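Local structure of post-proline cleaving enzyme (Rickettsia typhi, 4HVT) at residues I59-E62 against I63-F67; N263-F266 against Y267-D270; R535-A538 against F539-F543. The protein probably cleaves oligopeptides on the carboxyl side of proline, as a serine endopeptidase of the prolyl oligopeptidase family. All blocks are in the same frame, centred on the assembly; numbering follows the deposited sequence.

Contact 1 (I59-E62 against I63-F67)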
ATOM      1  N   ILE A  59       4.109  24.389 -12.317  1.00 26.05           N
ATOM      2  CA  ILE A  59       3.829  23.122 -11.573  1.00 24.95           C
ATOM      3  C   ILE A  59       2.312  22.854 -11.499  1.00 24.38           C
ATOM      4  O   ILE A  59       1.867  21.796 -11.872  1.00 22.91           O
ATOM      5  CB  ILE A  59       4.427  23.147 -10.149  1.00 25.62           C
ATOM      6  CG1 ILE A  59       5.969  23.234 -10.139  1.00 26.50           C
ATOM      7  CG2 ILE A  59       3.994  21.924  -9.350  1.00 24.64           C
ATOM      8  CD1 ILE A  59       6.695  22.006 -10.660  1.00 26.87           C
ATOM      9  N   LYS A  60       1.503  23.809 -11.048  1.00 24.31           N
ATOM     10  CA  LYS A  60       0.043  23.604 -11.071  1.00 24.84           C
ATOM     11  C   LYS A  60      -0.478  23.192 -12.464  1.00 25.11           C
ATOM     12  O   LYS A  60      -1.245  22.245 -12.622  1.00 23.91           O
ATOM     13  CB  LYS A  60      -0.677  24.847 -10.589  1.00 26.05           C
ATOM     14  CG  LYS A  60      -2.173  24.898 -10.817  1.00 27.55           C
ATOM     15  CD  LYS A  60      -2.709  26.179 -10.172  1.00 30.41           C
ATOM     16  CE  LYS A  60      -4.139  26.035  -9.701  1.00 31.60           C
ATOM     17  NZ  LYS A  60      -5.030  26.583 -10.738  1.00 33.83           N
ATOM     18  N   LYS A  61      -0.073  23.915 -13.497  1.00 25.67           N
ATOM     19  CA  LYS A  61      -0.514  23.535 -14.835  1.00 26.99           C
ATOM     20  C   LYS A  61      -0.176  22.082 -15.191  1.00 26.71           C
ATOM     21  O   LYS A  61      -1.037  21.330 -15.698  1.00 25.23           O
ATOM     22  CB  LYS A  61       0.069  24.501 -15.898  1.00 29.04           C
ATOM     23  CG  LYS A  61      -0.313  24.171 -17.327  1.00 30.72           C
ATOM     24  CD  LYS A  61       0.563  24.938 -18.320  1.00 33.11           C
ATOM     25  CE  LYS A  61      -0.142  25.230 -19.630  1.00 35.68           C
ATOM     26  NZ  LYS A  61       0.497  26.347 -20.385  1.00 38.23           N
ATOM     27  N   GLU A  62       1.066  21.698 -14.911  1.00 27.11           N
ATOM     28  CA  GLU A  62       1.559  20.393 -15.302  1.00 27.58           C
ATOM     29  C   GLU A  62       0.829  19.300 -14.549  1.00 24.95           C
ATOM     30  O   GLU A  62       0.464  18.305 -15.140  1.00 24.13           O
ATOM     31  CB  GLU A  62       3.053  20.278 -15.067  1.00 30.16           C
ATOM     32  CG  GLU A  62       3.845  21.272 -15.870  1.00 35.11           C
ATOM     33  CD  GLU A  62       4.821  20.617 -16.792  1.00 39.48           C
ATOM     34  OE1 GLU A  62       4.369  19.739 -17.585  1.00 42.98           O
ATOM     35  OE2 GLU A  62       6.012  20.993 -16.731  1.00 43.38           O
ATOM     36  N   ILE A  63       0.587  19.512 -13.254  1.00 23.05           N
ATOM     37  CA  ILE A  63      -0.079  18.484 -12.445  1.00 22.20           C
ATOM     38  C   ILE A  63      -1.542  18.329 -12.795  1.00 21.39           C
ATOM     39  O   ILE A  63      -2.056  17.223 -12.924  1.00 19.78           O
ATOM     40  CB  ILE A  63      -0.002  18.847 -10.951  1.00 22.42           C
ATOM     41  CG1 ILE A  63       1.453  19.040 -10.519  1.00 23.66           C
ATOM     42  CG2 ILE A  63      -0.804  17.858 -10.143  1.00 21.61           C
ATOM     43  CD1 ILE A  63       2.163  17.840 -10.002  1.00 23.88           C
ATOM     44  N   GLU A  64      -2.222  19.462 -12.969  1.00 22.29           N
ATOM     45  CA  GLU A  64      -3.622  19.436 -13.357  1.00 22.84           C
ATOM     46  C   GLU A  64      -3.809  18.761 -14.736  1.00 22.79           C
ATOM     47  O   GLU A  64      -4.738  17.974 -14.923  1.00 22.29           O
ATOM     48  CB  GLU A  64      -4.222  20.828 -13.298  1.00 24.14           C
ATOM     49  CG  GLU A  64      -4.319  21.323 -11.862  1.00 24.66           C
ATOM     50  CD  GLU A  64      -5.129  22.578 -11.686  1.00 26.14           C
ATOM     51  OE1 GLU A  64      -5.276  23.347 -12.656  1.00 26.20           O
ATOM     52  OE2 GLU A  64      -5.600  22.795 -10.555  1.00 26.38           O
ATOM     53  N   THR A  65      -2.899  19.015 -15.659  1.00 23.13           N
ATOM     54  CA  THR A  65      -2.986  18.374 -16.984  1.00 23.77           C
ATOM     55  C   THR A  65      -2.954  16.860 -16.837  1.00 22.80           C
ATOM     56  O   THR A  65      -3.600  16.154 -17.605  1.00 22.58           O
ATOM     57  CB  THR A  65      -1.842  18.810 -17.915  1.00 24.58           C
ATOM     58  OG1 THR A  65      -1.958  20.213 -18.098  1.00 25.25           O
ATOM     59  CG2 THR A  65      -1.917  18.131 -19.287  1.00 25.88           C
ATOM     60  N   ILE A  66      -2.168  16.370 -15.891  1.00 21.96           N
ATOM     61  CA  ILE A  66      -2.014  14.925 -15.729  1.00 20.99           C
ATOM     62  C   ILE A  66      -3.199  14.342 -14.955  1.00 20.13           C
ATOM     63  O   ILE A  66      -3.784  13.322 -15.345  1.00 19.33           O
ATOM     64  CB  ILE A  66      -0.706  14.556 -15.020  1.00 21.46           C
ATOM     65  CG1 ILE A  66       0.491  14.839 -15.941  1.00 22.65           C
ATOM     66  CG2 ILE A  66      -0.715  13.095 -14.615  1.00 20.74           C
ATOM     67  CD1 ILE A  66       1.811  15.023 -15.214  1.00 23.37           C
ATOM     68  N   PHE A  67      -3.542  14.968 -13.843  1.00 19.80           N
ATOM     69  CA  PHE A  67      -4.547  14.408 -12.964  1.00 19.43           C
ATOM     70  C   PHE A  67      -5.928  14.422 -13.595  1.00 19.44           C
ATOM     71  O   PHE A  67      -6.736  13.502 -13.355  1.00 19.18           O
ATOM     72  CB  PHE A  67      -4.606  15.148 -11.614  1.00 19.98           C
ATOM     73  CG  PHE A  67      -3.696  14.611 -10.562  1.00 20.09           C
ATOM     74  CD1 PHE A  67      -2.323  14.690 -10.685  1.00 21.07           C
ATOM     75  CD2 PHE A  67      -4.214  14.122  -9.386  1.00 21.11           C
ATOM     76  CE1 PHE A  67      -1.484  14.240  -9.671  1.00 21.41           C
ATOM     77  CE2 PHE A  67      -3.375  13.656  -8.385  1.00 20.87           C
ATOM     78  CZ  PHE A  67      -2.010  13.726  -8.533  1.00 20.32           C
TER
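The last two turns of helix 56-67 carry this contact, where I59, K60 and K61 meet I63, E64 and T65 one turn on. The backbone follows the i to i+4 pattern of an alpha helix. I63 N donates to I59 O at 3.0 Å, and E64 N donates to K60 O.

K61 O is gripped twice. T65 N reaches K61 O at 3.0 Å and T65 OG1 reaches it at 2.8 Å, from opposite faces of the carbonyl plane. The hydroxyl can do this because OG1 stands beside its own backbone N, anti to the carbonyl carbon (chi1 -61°). T65 thus bonds back to the preceding turn with both main chain and side chain. The next bond, from I66 N to E62 O, is weak at 3.4 Å.

K60 and E64 cross obliquely on a partly exposed flank. The lysine chain runs out from the helix and bends at its last torsion. K60 CE lies 3.7 Å from E64 OE2. The salt bridge from K60 NZ to E64 OE1 is long, at 3.8 Å, so it is probably a modest electrostatic link.

On the buried flank I59 and I63 lie side by side and point the same way. The branch methyl I59 CG2 touches I63 CG1 at 4.0 Å. These two isoleucines pack on helix 688-706, through T700 and I696. I59 also meets V503, and I66 meets I499 and E502, of helix 498-505. The E62 carboxylate looks to another partner, with OE2 bonding to N507 ND2.

Such a division, with an i to i+4 ion pair on one flank and isoleucines on another, is typical of an amphipathic helix, here packed on helices 498-505 and 688-706 of the C-terminal hydrolase domain.

Contact 2 (N263-F266 against Y267-D270)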
ATOM      1  N   ASN A 263      -3.986 -11.952  13.581  1.00  9.14           N
ATOM      2  CA  ASN A 263      -2.627 -11.460  13.502  1.00  9.80           C
ATOM      3  C   ASN A 263      -2.227 -11.068  14.953  1.00 10.49           C
ATOM      4  O   ASN A 263      -2.842 -10.176  15.551  1.00 10.45           O
ATOM      5  CB  ASN A 263      -2.564 -10.291  12.546  1.00 10.00           C
ATOM      6  CG  ASN A 263      -1.131  -9.834  12.321  1.00 10.63           C
ATOM      7  OD1 ASN A 263      -0.375  -9.777  13.280  1.00 12.12           O
ATOM      8  ND2 ASN A 263      -0.747  -9.550  11.101  1.00 10.33           N
ATOM      9  N   LYS A 264      -1.273 -11.817  15.499  1.00 11.09           N
ATOM     10  CA  LYS A 264      -0.877 -11.668  16.908  1.00 12.57           C
ATOM     11  C   LYS A 264       0.038 -10.453  17.118  1.00 11.85           C
ATOM     12  O   LYS A 264      -0.170  -9.647  18.040  1.00 11.69           O
ATOM     13  CB  LYS A 264      -0.153 -12.921  17.371  1.00 14.87           C
ATOM     14  CG  LYS A 264      -0.879 -14.240  17.099  1.00 19.24           C
ATOM     15  CD  LYS A 264       0.063 -15.416  17.450  1.00 23.79           C
ATOM     16  CE  LYS A 264       0.234 -15.531  18.961  1.00 28.80           C
ATOM     17  NZ  LYS A 264       1.373 -16.430  19.335  1.00 34.45           N
ATOM     18  N   ASP A 265       1.083 -10.361  16.332  1.00 11.71           N
ATOM     19  CA  ASP A 265       2.144  -9.335  16.550  1.00 11.99           C
ATOM     20  C   ASP A 265       2.726  -8.725  15.275  1.00 12.30           C
ATOM     21  O   ASP A 265       3.875  -8.231  15.257  1.00 12.96           O
ATOM     22  CB  ASP A 265       3.242  -9.969  17.401  1.00 13.05           C
ATOM     23  CG  ASP A 265       4.064 -11.007  16.636  1.00 14.15           C
ATOM     24  OD1 ASP A 265       3.781 -11.263  15.469  1.00 13.52           O
ATOM     25  OD2 ASP A 265       5.042 -11.537  17.225  1.00 18.08           O
ATOM     26  N   PHE A 266       1.875  -8.670  14.248  1.00 10.93           N
ATOM     27  CA  PHE A 266       2.169  -8.157  12.925  1.00 11.57           C
ATOM     28  C   PHE A 266       2.697  -9.262  11.982  1.00 11.16           C
ATOM     29  O   PHE A 266       2.244  -9.339  10.830  1.00 11.16           O
ATOM     30  CB  PHE A 266       3.080  -6.937  12.916  1.00 12.41           C
ATOM     31  CG  PHE A 266       2.883  -6.093  11.695  1.00 13.25           C
ATOM     32  CD1 PHE A 266       1.877  -5.154  11.670  1.00 14.32           C
ATOM     33  CD2 PHE A 266       3.669  -6.300  10.578  1.00 13.96           C
ATOM     34  CE1 PHE A 266       1.663  -4.406  10.507  1.00 15.16           C
ATOM     35  CE2 PHE A 266       3.453  -5.554   9.405  1.00 14.70           C
ATOM     36  CZ  PHE A 266       2.483  -4.591   9.412  1.00 15.08           C
ATOM     37  N   TYR A 267       3.635 -10.092  12.462  1.00 10.36           N
ATOM     38  CA  TYR A 267       4.300 -11.137  11.636  1.00 10.12           C
ATOM     39  C   TYR A 267       3.879 -12.548  11.948  1.00 10.04           C
ATOM     40  O   TYR A 267       3.981 -13.432  11.081  1.00 10.13           O
ATOM     41  CB  TYR A 267       5.837 -11.025  11.747  1.00 10.26           C
ATOM     42  CG  TYR A 267       6.327  -9.716  11.163  1.00 10.22           C
ATOM     43  CD1 TYR A 267       6.331  -9.482   9.804  1.00 10.07           C
ATOM     44  CD2 TYR A 267       6.704  -8.668  12.019  1.00 10.40           C
ATOM     45  CE1 TYR A 267       6.719  -8.248   9.284  1.00 10.32           C
ATOM     46  CE2 TYR A 267       7.089  -7.431  11.507  1.00 10.41           C
ATOM     47  CZ  TYR A 267       7.095  -7.233  10.131  1.00 10.42           C
ATOM     48  OH  TYR A 267       7.468  -5.974   9.633  1.00 11.28           O
ATOM     49  N   ASN A 268       3.334 -12.800  13.142  1.00 10.39           N
ATOM     50  CA  ASN A 268       2.866 -14.133  13.530  1.00 10.31           C
ATOM     51  C   ASN A 268       1.358 -14.190  13.716  1.00 10.26           C
ATOM     52  O   ASN A 268       0.758 -13.208  14.105  1.00 10.08           O
ATOM     53  CB  ASN A 268       3.541 -14.582  14.845  1.00 11.15           C
ATOM     54  CG  ASN A 268       5.044 -14.750  14.678  1.00 11.82           C
ATOM     55  OD1 ASN A 268       5.521 -15.745  14.110  1.00 12.25           O
ATOM     56  ND2 ASN A 268       5.782 -13.797  15.175  1.00 12.40           N
ATOM     57  N   TYR A 269       0.771 -15.346  13.394  1.00  9.95           N
ATOM     58  CA  TYR A 269      -0.621 -15.485  13.305  1.00  9.96           C
ATOM     59  C   TYR A 269      -1.107 -16.765  13.959  1.00 10.53           C
ATOM     60  O   TYR A 269      -0.349 -17.753  14.029  1.00 11.06           O
ATOM     61  CB  TYR A 269      -1.009 -15.591  11.818  1.00  9.72           C
ATOM     62  CG  TYR A 269      -0.729 -14.415  10.953  1.00  9.57           C
ATOM     63  CD1 TYR A 269       0.577 -14.158  10.485  1.00  9.69           C
ATOM     64  CD2 TYR A 269      -1.764 -13.603  10.520  1.00  9.28           C
ATOM     65  CE1 TYR A 269       0.801 -13.091   9.620  1.00  9.99           C
ATOM     66  CE2 TYR A 269      -1.536 -12.541   9.685  1.00  9.71           C
ATOM     67  CZ  TYR A 269      -0.252 -12.306   9.226  1.00  9.93           C
ATOM     68  OH  TYR A 269      -0.030 -11.237   8.376  1.00 11.44           O
ATOM     69  N   ASP A 270      -2.390 -16.755  14.378  1.00 10.92           N
ATOM     70  CA  ASP A 270      -3.205 -17.939  14.576  1.00 11.26           C
ATOM     71  C   ASP A 270      -4.228 -17.951  13.456  1.00 10.43           C
ATOM     72  O   ASP A 270      -4.996 -17.035  13.344  1.00 10.19           O
ATOM     73  CB  ASP A 270      -4.013 -17.898  15.871  1.00 12.60           C
ATOM     74  CG  ASP A 270      -3.169 -17.901  17.094  1.00 14.20           C
ATOM     75  OD1 ASP A 270      -2.054 -18.493  17.070  1.00 16.65           O
ATOM     76  OD2 ASP A 270      -3.684 -17.375  18.091  1.00 15.19           O
TER
HETATM   77  O   HOH W   1       2.506 -10.320   8.133  1.00 22.82           O
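D265 and N268 meet because D265 CG sits between its backbone N and carbonyl carbon (chi1 72°), which brings the carboxylate to the N-H groups of Y267 and N268. F266 CG is instead anti to its backbone N (chi1 -155°), and the ring swings against Y267.

D265 OD1 accepts three N-H groups. N268 N meets D265 OD1 nearly along its C-O bond at 2.8 Å. Y267 N arrives on the anti side, out of the carboxylate plane. N268 ND2 takes the syn side of D265 OD1 at 3.2 Å and also reaches D265 OD2 at 3.1 Å. The amide thus bridges both oxygens, while N268 OD1 bonds to S290 OG.

N263 OD1 accepts from F266 N at 2.7 Å in the carbonyl plane, an Asx motif. N263 ND2 donates to F266 O at 3.0 Å, so one amide holds both. K264 N donates to N268 O at 2.8 Å. N263 CG lies over one face of the Y269 ring, the amide tilted 50° to it. One water joins Y269 OH to F266 O.

The edge of F266 meets the face of Y267 in a T-shaped stack, with F266 CD2 3.6 Å from Y267 CZ. Y267 OH bonds to E610, and F266 meets F488 and W607.

This is an Asx-stabilised hairpin loop, joining strands 257-263 and 269-275 of a four-stranded antiparallel blade of the beta-propeller and projecting against the hydrolase domain.

Contact 3 (R535-A538 against F539-F543)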
ATOM      1  N   ARG A 535      17.495  -0.876  13.031  1.00 14.50           N
ATOM      2  CA  ARG A 535      16.986   0.101  12.048  1.00 13.73           C
ATOM      3  C   ARG A 535      18.071   0.985  11.430  1.00 14.06           C
ATOM      4  O   ARG A 535      17.952   1.409  10.260  1.00 13.69           O
ATOM      5  CB  ARG A 535      15.885   1.013  12.623  1.00 13.63           C
ATOM      6  CG  ARG A 535      14.474   0.721  12.094  1.00 12.77           C
ATOM      7  CD  ARG A 535      14.372   0.994  10.600  1.00 12.47           C
ATOM      8  NE  ARG A 535      12.979   1.038  10.122  1.00 11.75           N
ATOM      9  CZ  ARG A 535      12.237  -0.042   9.871  1.00 11.22           C
ATOM     10  NH1 ARG A 535      12.725  -1.251  10.029  1.00 11.19           N
ATOM     11  NH2 ARG A 535      10.985   0.129   9.489  1.00 10.88           N
ATOM     12  N   GLN A 536      19.100   1.299  12.215  1.00 14.37           N
ATOM     13  CA  GLN A 536      20.186   2.110  11.655  1.00 15.02           C
ATOM     14  C   GLN A 536      20.800   1.569  10.370  1.00 15.35           C
ATOM     15  O   GLN A 536      21.348   2.355   9.563  1.00 16.24           O
ATOM     16  CB  GLN A 536      21.258   2.337  12.730  1.00 15.52           C
ATOM     17  CG  GLN A 536      22.337   3.289  12.300  1.00 15.98           C
ATOM     18  CD  GLN A 536      21.828   4.733  12.167  1.00 16.00           C
ATOM     19  OE1 GLN A 536      21.077   5.219  12.982  1.00 16.00           O
ATOM     20  NE2 GLN A 536      22.243   5.417  11.108  1.00 16.34           N
ATOM     21  N   THR A 537      20.691   0.260  10.129  1.00 15.43           N
ATOM     22  CA  THR A 537      21.167  -0.340   8.907  1.00 15.24           C
ATOM     23  C   THR A 537      20.395   0.242   7.677  1.00 14.65           C
ATOM     24  O   THR A 537      21.020   0.603   6.673  1.00 14.94           O
ATOM     25  CB  THR A 537      21.094  -1.880   8.996  1.00 15.44           C
ATOM     26  OG1 THR A 537      22.071  -2.349   9.921  1.00 16.70           O
ATOM     27  CG2 THR A 537      21.324  -2.556   7.610  1.00 15.47           C
ATOM     28  N   ALA A 538      19.087   0.403   7.787  1.00 13.45           N
ATOM     29  CA  ALA A 538      18.299   0.999   6.710  1.00 12.75           C
ATOM     30  C   ALA A 538      18.799   2.405   6.418  1.00 13.26           C
ATOM     31  O   ALA A 538      18.988   2.786   5.264  1.00 13.25           O
ATOM     32  CB  ALA A 538      16.810   1.035   7.069  1.00 12.03           C
ATOM     33  N   PHE A 539      19.019   3.171   7.469  1.00 13.45           N
ATOM     34  CA  PHE A 539      19.394   4.544   7.334  1.00 14.13           C
ATOM     35  C   PHE A 539      20.793   4.663   6.682  1.00 14.90           C
ATOM     36  O   PHE A 539      20.989   5.473   5.809  1.00 15.00           O
ATOM     37  CB  PHE A 539      19.341   5.279   8.666  1.00 14.36           C
ATOM     38  CG  PHE A 539      18.047   5.056   9.479  1.00 13.56           C
ATOM     39  CD1 PHE A 539      16.793   4.974   8.877  1.00 13.04           C
ATOM     40  CD2 PHE A 539      18.088   4.985  10.857  1.00 13.95           C
ATOM     41  CE1 PHE A 539      15.628   4.767   9.602  1.00 12.59           C
ATOM     42  CE2 PHE A 539      16.921   4.801  11.579  1.00 13.37           C
ATOM     43  CZ  PHE A 539      15.690   4.696  10.952  1.00 12.85           C
ATOM     44  N   ASN A 540      21.719   3.802   7.108  1.00 15.52           N
ATOM     45  CA  ASN A 540      23.053   3.750   6.533  1.00 16.10           C
ATOM     46  C   ASN A 540      22.986   3.429   5.042  1.00 15.98           C
ATOM     47  O   ASN A 540      23.717   4.026   4.260  1.00 16.32           O
ATOM     48  CB  ASN A 540      23.903   2.697   7.223  1.00 16.76           C
ATOM     49  CG  ASN A 540      24.276   3.090   8.638  1.00 17.49           C
ATOM     50  OD1 ASN A 540      24.149   4.248   9.038  1.00 18.08           O
ATOM     51  ND2 ASN A 540      24.776   2.130   9.387  1.00 18.18           N
ATOM     52  N   ASP A 541      22.095   2.516   4.655  1.00 15.43           N
ATOM     53  CA  ASP A 541      21.926   2.171   3.228  1.00 15.17           C
ATOM     54  C   ASP A 541      21.527   3.403   2.440  1.00 15.10           C
ATOM     55  O   ASP A 541      21.989   3.654   1.345  1.00 15.03           O
ATOM     56  CB  ASP A 541      20.874   1.102   3.060  1.00 14.71           C
ATOM     57  CG  ASP A 541      21.354  -0.263   3.524  1.00 14.88           C
ATOM     58  OD1 ASP A 541      22.546  -0.358   3.844  1.00 15.25           O
ATOM     59  OD2 ASP A 541      20.531  -1.228   3.595  1.00 14.45           O
ATOM     60  N   PHE A 542      20.646   4.181   3.027  1.00 15.16           N
ATOM     61  CA  PHE A 542      20.154   5.378   2.366  1.00 15.37           C
ATOM     62  C   PHE A 542      21.321   6.387   2.209  1.00 16.03           C
ATOM     63  O   PHE A 542      21.481   6.967   1.176  1.00 15.89           O
ATOM     64  CB  PHE A 542      19.037   5.969   3.223  1.00 15.72           C
ATOM     65  CG  PHE A 542      18.233   7.031   2.530  1.00 16.34           C
ATOM     66  CD1 PHE A 542      17.406   6.723   1.459  1.00 15.71           C
ATOM     67  CD2 PHE A 542      18.255   8.322   2.981  1.00 17.04           C
ATOM     68  CE1 PHE A 542      16.641   7.681   0.837  1.00 15.63           C
ATOM     69  CE2 PHE A 542      17.528   9.314   2.310  1.00 17.15           C
ATOM     70  CZ  PHE A 542      16.713   8.986   1.267  1.00 16.60           C
ATOM     71  N   PHE A 543      22.138   6.564   3.237  1.00 16.17           N
ATOM     72  CA  PHE A 543      23.317   7.453   3.132  1.00 17.14           C
ATOM     73  C   PHE A 543      24.305   6.962   2.046  1.00 17.13           C
ATOM     74  O   PHE A 543      24.896   7.766   1.295  1.00 17.60           O
ATOM     75  CB  PHE A 543      24.055   7.591   4.475  1.00 17.72           C
ATOM     76  CG  PHE A 543      23.203   8.095   5.599  1.00 17.82           C
ATOM     77  CD1 PHE A 543      22.297   9.136   5.412  1.00 17.80           C
ATOM     78  CD2 PHE A 543      23.288   7.508   6.855  1.00 17.92           C
ATOM     79  CE1 PHE A 543      21.540   9.601   6.439  1.00 17.94           C
ATOM     80  CE2 PHE A 543      22.530   7.983   7.900  1.00 17.99           C
ATOM     81  CZ  PHE A 543      21.625   9.000   7.700  1.00 17.99           C
TER
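Backbone hydrogen bonds tie R535-A538 to F539-F543 through the first turns of helix 536-551. N540 N donates to Q536 O at 2.9 Å, D541 N to T537 O at 3.0 Å, and F542 N to A538 O at 3.1 Å. The bond from F539 N to R535 O is weak, at 3.5 Å.

One side-chain hydrogen bond runs along the helix. Q536 NE2 meets N540 OD1 at 3.0 Å, and the bond is almost straight (176°). The acceptor lies in the Q536 amide plane, but the donor stands 45° above the carbonyl plane of N540. Q536 gets there with CG anti to its backbone N (chi1 -173°) and a bend at the next torsion. Its other end, OE1, accepts from Q578 NE2, so both ends of the amide are held.

Packing centres on the F539 ring. R535 O lies over the middle of one face, 3.6 Å above the plane of the F539 ring. Q536 CD comes to the ring edge, in its plane. The aliphatic part of R535 crosses the ring at about a right angle, with R535 CD 3.9 Å from F539 CZ. Further out, Y626 meets F539 edge-to-face, and L571 and V574 of helix 567-578 also touch it.

Ionic partners lie outside these two segments. R535 pairs with E610 and also bonds to A530 O and N567 OD1. D541 pairs with R517 and accepts from S456 OG.

The chemistry implies a largely buried stretch near the N-terminal end of the helix, in which charged groups have opposite charges or polar atoms as partners. The two bonds of the Q536 amide should fix its rotation, and the R535 guanidinium is probably held in place by its three partners.

How the contacts relate
From the N terminus the three contacts come in series, and none nests within or crosses another. Contact 1 lies within helix 56-67, which packs on helices 498-505 and 688-706, so an early part of the chain rests on the C-terminal hydrolase region. Contact 2 closes the short hairpin loop between strands 257-263 and 269-275 of a propeller blade. Contact 3 lies near the start of helix 536-551 in the hydrolase domain. Contacts 1 and 2 are on opposite sides of the chain's centre. Contacts 2 and 3 approach to about 7 Å between nearest atoms without touching. E610 links them, bonding to Y267 and to R535.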